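Local coordinates for protein pectate lyase (PDB 5AMV) that cleaves polygalacturonate, the acidic backbone of pectin, by calcium-dependent elimination, leaving oligosaccharides with an unsaturated sugar at their non-reducing ends, at residues A[12-17]-A[233-237]; A[19-23]-A[150-154]; A[203-209]-A[302-306]. One frame throughout, in Å; residues are numbered along the deposited sequence. Where two conformers were deposited one is given.

Contact 1: A[12-17]-A[233-237]; sequences DGWGAY and NYITM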
loop_
_atom_site.group_PDB
_atom_site.type_symbol
_atom_site.label_atom_id
_atom_site.label_comp_id
_atom_site.label_asym_id
_atom_site.label_seq_id
_atom_site.Cartn_x
_atom_site.Cartn_y
_atom_site.Cartn_z
ATOM N N ASP A 12 19.292 6.058 4.870
ATOM C CA ASP A 12 18.377 5.020 4.363
ATOM C C ASP A 12 17.126 5.579 3.674
ATOM O O ASP A 12 15.991 5.516 4.208
ATOM C CB ASP A 12 18.045 4.017 5.475
ATOM C CG ASP A 12 17.388 2.752 4.950
ATOM O OD1 ASP A 12 17.191 2.594 3.706
ATOM O OD2 ASP A 12 17.073 1.895 5.801
ATOM N N GLY A 13 17.346 6.141 2.483
ATOM C CA GLY A 13 16.249 6.595 1.633
ATOM C C GLY A 13 15.625 7.925 2.031
ATOM O O GLY A 13 16.058 8.599 2.977
ATOM N N TRP A 14 14.579 8.306 1.293
ATOM C CA TRP A 14 13.943 9.582 1.469
ATOM C C TRP A 14 13.384 9.778 2.901
ATOM O O TRP A 14 13.266 10.905 3.377
ATOM C CB TRP A 14 12.838 9.731 0.459
ATOM C CG TRP A 14 13.246 10.343 -0.900
ATOM C CD1 TRP A 14 12.957 9.833 -2.131
ATOM C CD2 TRP A 14 13.925 11.601 -1.134
ATOM N NE1 TRP A 14 13.419 10.679 -3.130
ATOM C CE2 TRP A 14 14.025 11.766 -2.546
ATOM C CE3 TRP A 14 14.482 12.588 -0.290
ATOM C CZ2 TRP A 14 14.633 12.904 -3.143
ATOM C CZ3 TRP A 14 15.066 13.735 -0.882
ATOM C CH2 TRP A 14 15.151 13.859 -2.302
ATOM N N GLY A 15 13.027 8.685 3.591
ATOM C CA GLY A 15 12.574 8.840 4.993
ATOM C C GLY A 15 13.625 9.464 5.906
ATOM O O GLY A 15 13.271 10.022 6.956
ATOM N N ALA A 16 14.908 9.363 5.530
ATOM C CA ALA A 16 15.987 9.913 6.366
ATOM C C ALA A 16 16.258 11.410 6.113
ATOM O O ALA A 16 17.114 12.004 6.791
ATOM C CB ALA A 16 17.263 9.113 6.148
ATOM N N TYR A 17 15.526 12.017 5.174
ATOM C CA TYR A 17 15.709 13.446 4.877
ATOM C C TYR A 17 15.396 14.343 6.082
ATOM O O TYR A 17 14.545 14.015 6.914
ATOM C CB TYR A 17 14.853 13.867 3.666
ATOM C CG TYR A 17 15.214 15.258 3.172
ATOM C CD1 TYR A 17 16.332 15.454 2.357
ATOM C CD2 TYR A 17 14.437 16.359 3.538
ATOM C CE1 TYR A 17 16.670 16.741 1.911
ATOM C CE2 TYR A 17 14.749 17.642 3.097
ATOM C CZ TYR A 17 15.872 17.818 2.298
ATOM O OH TYR A 17 16.159 19.103 1.868
ATOM N N ASN A 233 5.291 12.631 1.969
ATOM C CA ASN A 233 6.680 12.955 1.570
ATOM C C ASN A 233 7.699 12.414 2.560
ATOM O O ASN A 233 7.441 12.392 3.764
ATOM C CB ASN A 233 6.831 14.506 1.494
ATOM C CG ASN A 233 7.783 14.985 0.422
ATOM O OD1 ASN A 233 8.187 14.261 -0.483
ATOM N ND2 ASN A 233 8.177 16.259 0.544
ATOM N N TYR A 234 8.858 12.002 2.042
ATOM C CA TYR A 234 9.993 11.552 2.868
ATOM C C TYR A 234 9.668 10.248 3.542
ATOM O O TYR A 234 9.426 10.178 4.766
ATOM C CB TYR A 234 10.477 12.598 3.885
ATOM C CG TYR A 234 10.767 13.959 3.284
ATOM C CD1 TYR A 234 11.626 14.076 2.174
ATOM C CD2 TYR A 234 10.197 15.119 3.830
ATOM C CE1 TYR A 234 11.929 15.318 1.640
ATOM C CE2 TYR A 234 10.474 16.391 3.256
ATOM C CZ TYR A 234 11.342 16.446 2.176
ATOM O OH TYR A 234 11.653 17.685 1.617
ATOM N N ILE A 235 9.696 9.202 2.714
ATOM C CA ILE A 235 9.217 7.889 3.131
ATOM C C ILE A 235 10.157 6.822 2.608
ATOM O O ILE A 235 10.576 6.878 1.448
ATOM C CB ILE A 235 7.825 7.639 2.497
ATOM C CG1 ILE A 235 6.813 8.654 3.058
ATOM C CG2 ILE A 235 7.328 6.179 2.737
ATOM C CD1 ILE A 235 5.606 8.889 2.116
ATOM N N THR A 236 10.481 5.845 3.448
ATOM C CA THR A 236 11.254 4.709 2.998
ATOM C C THR A 236 10.424 3.460 3.249
ATOM O O THR A 236 9.939 3.288 4.364
ATOM C CB THR A 236 12.583 4.608 3.756
ATOM O OG1 THR A 236 13.386 5.751 3.405
ATOM C CG2 THR A 236 13.365 3.323 3.392
ATOM N N MET A 237 10.271 2.586 2.236
ATOM C CA MET A 237 9.623 1.280 2.465
ATOM C C MET A 237 10.651 0.223 2.039
ATOM O O MET A 237 11.030 0.164 0.855
ATOM C CB MET A 237 8.350 1.134 1.640
ATOM C CG MET A 237 7.369 2.306 1.779
ATOM S SD MET A 237 5.813 1.830 0.995
ATOM C CE MET A 237 5.016 3.443 1.065
#

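Contact 2: A[19-23]-A[150-154]; sequences TGTTG and DNVII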
loop_
_atom_site.group_PDB
_atom_site.type_symbol
_atom_site.label_atom_id
_atom_site.label_comp_id
_atom_site.label_asym_id
_atom_site.label_seq_id
_atom_site.Cartn_x
_atom_site.Cartn_y
_atom_site.Cartn_z
ATOM N N THR A 19 14.787 15.949 9.382
ATOM C CA THR A 19 14.692 15.480 10.775
ATOM C C THR A 19 14.656 13.958 10.842
ATOM O O THR A 19 14.719 13.387 11.936
ATOM C CB THR A 19 13.446 16.072 11.485
ATOM O OG1 THR A 19 12.282 15.886 10.672
ATOM C CG2 THR A 19 13.613 17.577 11.695
ATOM N N GLY A 20 14.539 13.313 9.676
ATOM C CA GLY A 20 14.586 11.851 9.567
ATOM C C GLY A 20 13.449 11.119 10.271
ATOM O O GLY A 20 12.437 11.727 10.662
ATOM N N THR A 21 13.597 9.798 10.415
ATOM C CA THR A 21 12.500 9.005 10.967
ATOM C C THR A 21 12.924 8.240 12.217
ATOM O O THR A 21 13.627 7.232 12.150
ATOM C CB THR A 21 11.893 8.075 9.893
ATOM O OG1 THR A 21 11.443 8.904 8.806
ATOM C CG2 THR A 21 10.718 7.336 10.472
ATOM N N THR A 22 12.497 8.761 13.373
ATOM C CA THR A 22 12.865 8.152 14.634
ATOM C C THR A 22 11.642 7.575 15.360
ATOM O O THR A 22 11.800 6.938 16.432
ATOM C CB THR A 22 13.540 9.226 15.559
ATOM O OG1 THR A 22 12.672 10.362 15.664
ATOM C CG2 THR A 22 14.951 9.677 14.971
ATOM N N GLY A 23 10.437 7.817 14.809
ATOM C CA GLY A 23 9.192 7.283 15.383
ATOM C C GLY A 23 9.102 7.571 16.877
ATOM O O GLY A 23 9.373 8.710 17.311
ATOM N N ASP A 150 3.604 13.160 11.146
ATOM C CA ASP A 150 5.036 13.040 10.911
ATOM C C ASP A 150 5.691 12.063 11.856
ATOM O O ASP A 150 5.358 12.008 13.040
ATOM C CB ASP A 150 5.711 14.415 11.077
ATOM C CG ASP A 150 7.207 14.412 10.692
ATOM O OD1 ASP A 150 7.481 14.537 9.477
ATOM O OD2 ASP A 150 8.113 14.336 11.563
ATOM N N ASN A 151 6.661 11.323 11.328
ATOM C CA ASN A 151 7.645 10.596 12.131
ATOM C C ASN A 151 7.063 9.304 12.698
ATOM O O ASN A 151 6.776 9.172 13.893
ATOM C CB ASN A 151 8.237 11.472 13.250
ATOM C CG ASN A 151 9.458 10.840 13.879
ATOM O OD1 ASN A 151 10.202 10.117 13.208
ATOM N ND2 ASN A 151 9.692 11.125 15.159
ATOM N N VAL A 152 6.904 8.333 11.804
ATOM C CA VAL A 152 6.208 7.102 12.152
ATOM C C VAL A 152 6.945 5.908 11.597
ATOM O O VAL A 152 7.351 5.910 10.417
ATOM C CB VAL A 152 4.708 7.111 11.644
ATOM C CG1 VAL A 152 4.050 5.736 11.850
ATOM C CG2 VAL A 152 3.869 8.213 12.358
ATOM N N ILE A 153 7.074 4.873 12.431
ATOM C CA ILE A 153 7.758 3.641 12.042
ATOM C C ILE A 153 6.780 2.470 12.198
ATOM O O ILE A 153 6.184 2.335 13.244
ATOM C CB ILE A 153 9.019 3.420 12.913
ATOM C CG1 ILE A 153 10.051 4.529 12.635
ATOM C CG2 ILE A 153 9.611 2.043 12.674
ATOM C CD1 ILE A 153 11.242 4.486 13.600
ATOM N N ILE A 154 6.660 1.635 11.159
ATOM C CA ILE A 154 5.823 0.426 11.203
ATOM C C ILE A 154 6.691 -0.751 10.727
ATOM O O ILE A 154 7.162 -0.725 9.588
ATOM C CB ILE A 154 4.605 0.544 10.236
ATOM C CG1 ILE A 154 3.817 1.866 10.452
ATOM C CG2 ILE A 154 3.734 -0.728 10.333
ATOM C CD1 ILE A 154 3.148 2.005 11.801
HETATM O O HOH W 1 10.842 13.814 11.548
#

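Contact 3: A[203-209]-A[302-306]; sequences DGSRPDS and SSYPF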
loop_
_atom_site.group_PDB
_atom_site.type_symbol
_atom_site.label_atom_id
_atom_site.label_comp_id
_atom_site.label_asym_id
_atom_site.label_seq_id
_atom_site.Cartn_x
_atom_site.Cartn_y
_atom_site.Cartn_z
ATOM N N ASP A 203 -3.939 -10.672 1.009
ATOM C CA ASP A 203 -5.404 -10.590 1.077
ATOM C C ASP A 203 -6.024 -11.671 1.981
ATOM O O ASP A 203 -7.214 -11.963 1.863
ATOM C CB ASP A 203 -5.990 -10.622 -0.355
ATOM C CG ASP A 203 -5.799 -9.301 -1.079
ATOM O OD1 ASP A 203 -5.367 -8.290 -0.432
ATOM O OD2 ASP A 203 -6.085 -9.268 -2.297
ATOM N N GLY A 204 -5.225 -12.268 2.863
ATOM C CA GLY A 204 -5.713 -13.209 3.867
ATOM C C GLY A 204 -6.418 -14.371 3.198
ATOM O O GLY A 204 -5.919 -14.915 2.201
ATOM N N SER A 205 -7.612 -14.695 3.709
ATOM C CA SER A 205 -8.373 -15.847 3.237
ATOM C C SER A 205 -9.445 -15.457 2.204
ATOM O O SER A 205 -10.287 -16.285 1.844
ATOM C CB SER A 205 -9.036 -16.547 4.420
ATOM O OG SER A 205 -10.004 -15.684 5.005
ATOM N N ARG A 206 -9.365 -14.226 1.703
ATOM C CA ARG A 206 -10.392 -13.694 0.799
ATOM C C ARG A 206 -9.777 -13.165 -0.515
ATOM O O ARG A 206 -9.887 -11.969 -0.856
ATOM C CB ARG A 206 -11.259 -12.640 1.513
ATOM C CG ARG A 206 -12.179 -13.323 2.556
ATOM C CD ARG A 206 -13.265 -12.405 3.109
ATOM N NE ARG A 206 -12.761 -11.414 4.083
ATOM C CZ ARG A 206 -13.564 -10.716 4.900
ATOM N NH1 ARG A 206 -14.881 -10.878 4.824
ATOM N NH2 ARG A 206 -13.082 -9.839 5.781
ATOM N N PRO A 207 -9.101 -14.063 -1.266
ATOM C CA PRO A 207 -8.544 -13.613 -2.539
ATOM C C PRO A 207 -9.622 -13.108 -3.506
ATOM O O PRO A 207 -10.798 -13.565 -3.476
ATOM C CB PRO A 207 -7.827 -14.863 -3.080
ATOM C CG PRO A 207 -8.615 -16.051 -2.445
ATOM C CD PRO A 207 -9.003 -15.534 -1.066
ATOM N N ASP A 208 -9.230 -12.180 -4.373
ATOM C CA ASP A 208 -10.137 -11.539 -5.308
ATOM C C ASP A 208 -10.819 -12.472 -6.301
ATOM O O ASP A 208 -11.889 -12.135 -6.829
ATOM C CB ASP A 208 -9.397 -10.472 -6.108
ATOM C CG ASP A 208 -8.977 -9.299 -5.273
ATOM O OD1 ASP A 208 -9.397 -9.231 -4.103
ATOM O OD2 ASP A 208 -8.230 -8.447 -5.801
ATOM N N SER A 209 -10.188 -13.626 -6.554
ATOM C CA SER A 209 -10.706 -14.608 -7.523
ATOM C C SER A 209 -12.139 -15.029 -7.220
ATOM O O SER A 209 -12.873 -15.409 -8.126
ATOM C CB SER A 209 -9.797 -15.842 -7.555
ATOM O OG SER A 209 -9.731 -16.434 -6.270
ATOM N N SER A 302 -4.418 -18.134 -12.474
ATOM C CA SER A 302 -5.862 -17.912 -12.380
ATOM C C SER A 302 -6.150 -16.903 -11.270
ATOM O O SER A 302 -7.142 -16.176 -11.316
ATOM C CB SER A 302 -6.631 -19.225 -12.146
ATOM O OG SER A 302 -6.128 -19.912 -11.017
ATOM N N SER A 303 -5.282 -16.852 -10.274
ATOM C CA SER A 303 -5.382 -15.826 -9.258
ATOM C C SER A 303 -4.198 -14.863 -9.374
ATOM O O SER A 303 -3.030 -15.292 -9.502
ATOM C CB SER A 303 -5.468 -16.436 -7.866
ATOM O OG SER A 303 -6.615 -17.263 -7.759
ATOM N N TYR A 304 -4.518 -13.582 -9.347
ATOM C CA TYR A 304 -3.548 -12.475 -9.381
ATOM C C TYR A 304 -2.474 -12.594 -10.496
ATOM O O TYR A 304 -1.279 -12.540 -10.205
ATOM C CB TYR A 304 -2.869 -12.338 -8.016
ATOM C CG TYR A 304 -3.853 -12.085 -6.870
ATOM C CD1 TYR A 304 -4.626 -10.937 -6.850
ATOM C CD2 TYR A 304 -4.001 -13.020 -5.823
ATOM C CE1 TYR A 304 -5.503 -10.696 -5.798
ATOM C CE2 TYR A 304 -4.873 -12.793 -4.769
ATOM C CZ TYR A 304 -5.621 -11.640 -4.754
ATOM O OH TYR A 304 -6.496 -11.401 -3.695
ATOM N N PRO A 305 -2.909 -12.723 -11.755
ATOM C CA PRO A 305 -1.931 -12.746 -12.845
ATOM C C PRO A 305 -1.223 -11.397 -12.997
ATOM O O PRO A 305 -1.834 -10.320 -12.843
ATOM C CB PRO A 305 -2.790 -13.041 -14.084
ATOM C CG PRO A 305 -4.188 -12.458 -13.708
ATOM C CD PRO A 305 -4.298 -12.887 -12.246
ATOM N N PHE A 306 0.066 -11.459 -13.277
ATOM C CA PHE A 306 0.864 -10.250 -13.409
ATOM C C PHE A 306 0.415 -9.417 -14.587
ATOM O O PHE A 306 0.235 -9.949 -15.698
ATOM C CB PHE A 306 2.324 -10.672 -13.676
ATOM C CG PHE A 306 3.280 -9.503 -13.840
ATOM C CD1 PHE A 306 3.503 -8.971 -15.107
ATOM C CD2 PHE A 306 3.989 -8.980 -12.741
ATOM C CE1 PHE A 306 4.385 -7.872 -15.289
ATOM C CE2 PHE A 306 4.879 -7.909 -12.923
ATOM C CZ PHE A 306 5.052 -7.345 -14.195
#

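Contact 1: A[12-17]-A[233-237]
A single threonine hydroxyl can hold an N-terminal loop against a strand when it gives one hydrogen bond and takes another, and Thr-236 illustrates this. Its OG1 donates to Asp-12 O at 2.7 Å and accepts from Gly-15 N at 3.0 Å, so one side chain of the strand meets the backbone at two points around the short 3-10 segment. Gly-13 belongs here for steric reasons: a beta carbon would clash with the same hydroxyl. Ala-16 N bonds to Gly-13 O at 2.9 Å and Tyr-17 N to Trp-14 O at 3.1 Å. Other polar groups find partners beyond the pair: Asp-12 OD1 on His-269, Trp-14 N on the hydroxyl of Thr-267, Gly-15 O on that of Thr-21 and Tyr-17 O on His-193. The backbones come close enough for a CA-H...O contact, Gly-15 CA to Tyr-234 O at 3.4 Å, and the CA atoms of Gly-15 and Ile-235 are 4.0 Å apart. The Tyr-17 and Tyr-234 rings run nearly parallel, at 16°, but are slid apart with centroids 4.7 Å distant, while Trp-14 CE3 lies 4.1 Å from Tyr-234 CD1. The N-terminal segment rests on a corner of the parallel beta-helix, where the chain turns at Tyr-234 into strand 235-245, flanked by strands 194-197 and 266-274; Ile-235, whose CA-to-CB bond points away from 12-17, touches Ile-188 of strand 186-189.

Contact 2: A[19-23]-A[150-154]
Neither helix nor strand forms in 19-23, an irregular piece of backbone whose nearest CA pair with 150-154 is Gly-23 and Val-152, 4.4 Å apart. The other segment bends at Asn-151, whose phi and psi of 78° and 74° turn the chain into strand 152-155. At that bend a CA-H...O contact of 3.4 Å joins Gly-23 CA to Asn-151 O. The Asn-151 side chain does most of the polar work: its OD1 accepts from both Thr-22 N, at 2.7 Å, and Gly-23 N, at 2.8 Å, while its ND2 donates to Thr-22 OG1 at 3.1 Å and also to Asn-128. Such corners, stacked from one coil to the next, are a hallmark of the right-handed parallel beta-helix of polysaccharide lyase family 1, and here strand 152-155 lies between strands 129-133 and 194-197. Beyond the corner Ile-153 faces the N-terminal segment. Thr-21 CG2 packs 3.6 Å from Ile-153 CG1, and Ile-153 CD1 lies 3.6 Å from Gly-23 N, where a beta carbon on the glycine would clash with that methyl. At the other end a water links Thr-19 OG1 (2.7 Å), Gly-20 O (2.8 Å) and Asp-150 OD2 (2.8 Å).

Contact 3: A[203-209]-A[302-306]
Hydrogen bonding centres on one phenol. Tyr-304 OH accepts from Asp-208 N at 2.9 Å and donates a weak bond to Asp-203 OD2 at 2.6 Å, so it joins Asp-203, which opens a type II' turn ending at Arg-206, to Asp-208 just after that turn. The carboxylates have other obligations: Asp-203 OD1 bonds to His-245, and Asp-208 reaches His-222 and forms a salt bridge with Lys-218. Apolar contact is limited to Pro-207 CB, 4.0 Å from Tyr-304 CE2; a carboxylate oxygen, Asp-208 OD2, sits at the ring edge 3.5 Å from Tyr-304 CE1, and Ser-209 CB meets Ser-303 OG at 3.5 Å. Both segments are excursions from the parallel beta-helix, one leaving strand 200-202 and the other following strand 287-296. Long loops of this kind build the substrate cleft in pectate lyases; consistent with this, the Asp-203 side chain is about 9 Å from that of the calcium ligand Asp-223, and Ser-307, just beyond Phe-306, lines the glycan pocket.

Overall arrangement
Taken together, the three contacts show how one beta-helix uses its corners and its loops differently. Contacts 1 and 2 are neighbours, centres about 9 Å apart, and lay consecutive parts of the N-terminal region on corners of the same sheet; Gly-15 O and Thr-21 OG1 meet at 2.8 Å in a probable hydrogen bond between them. Contact 2 is the more buried and relies on an asparagine, whereas contact 1 is partly buried and adds aromatic rings to a threonine. Contact 3, also partly buried, lies across the chain's centre, about 30 Å from contact 1 between centres, and joins loop to loop through a tyrosine hydroxyl near the calcium and glycan sites.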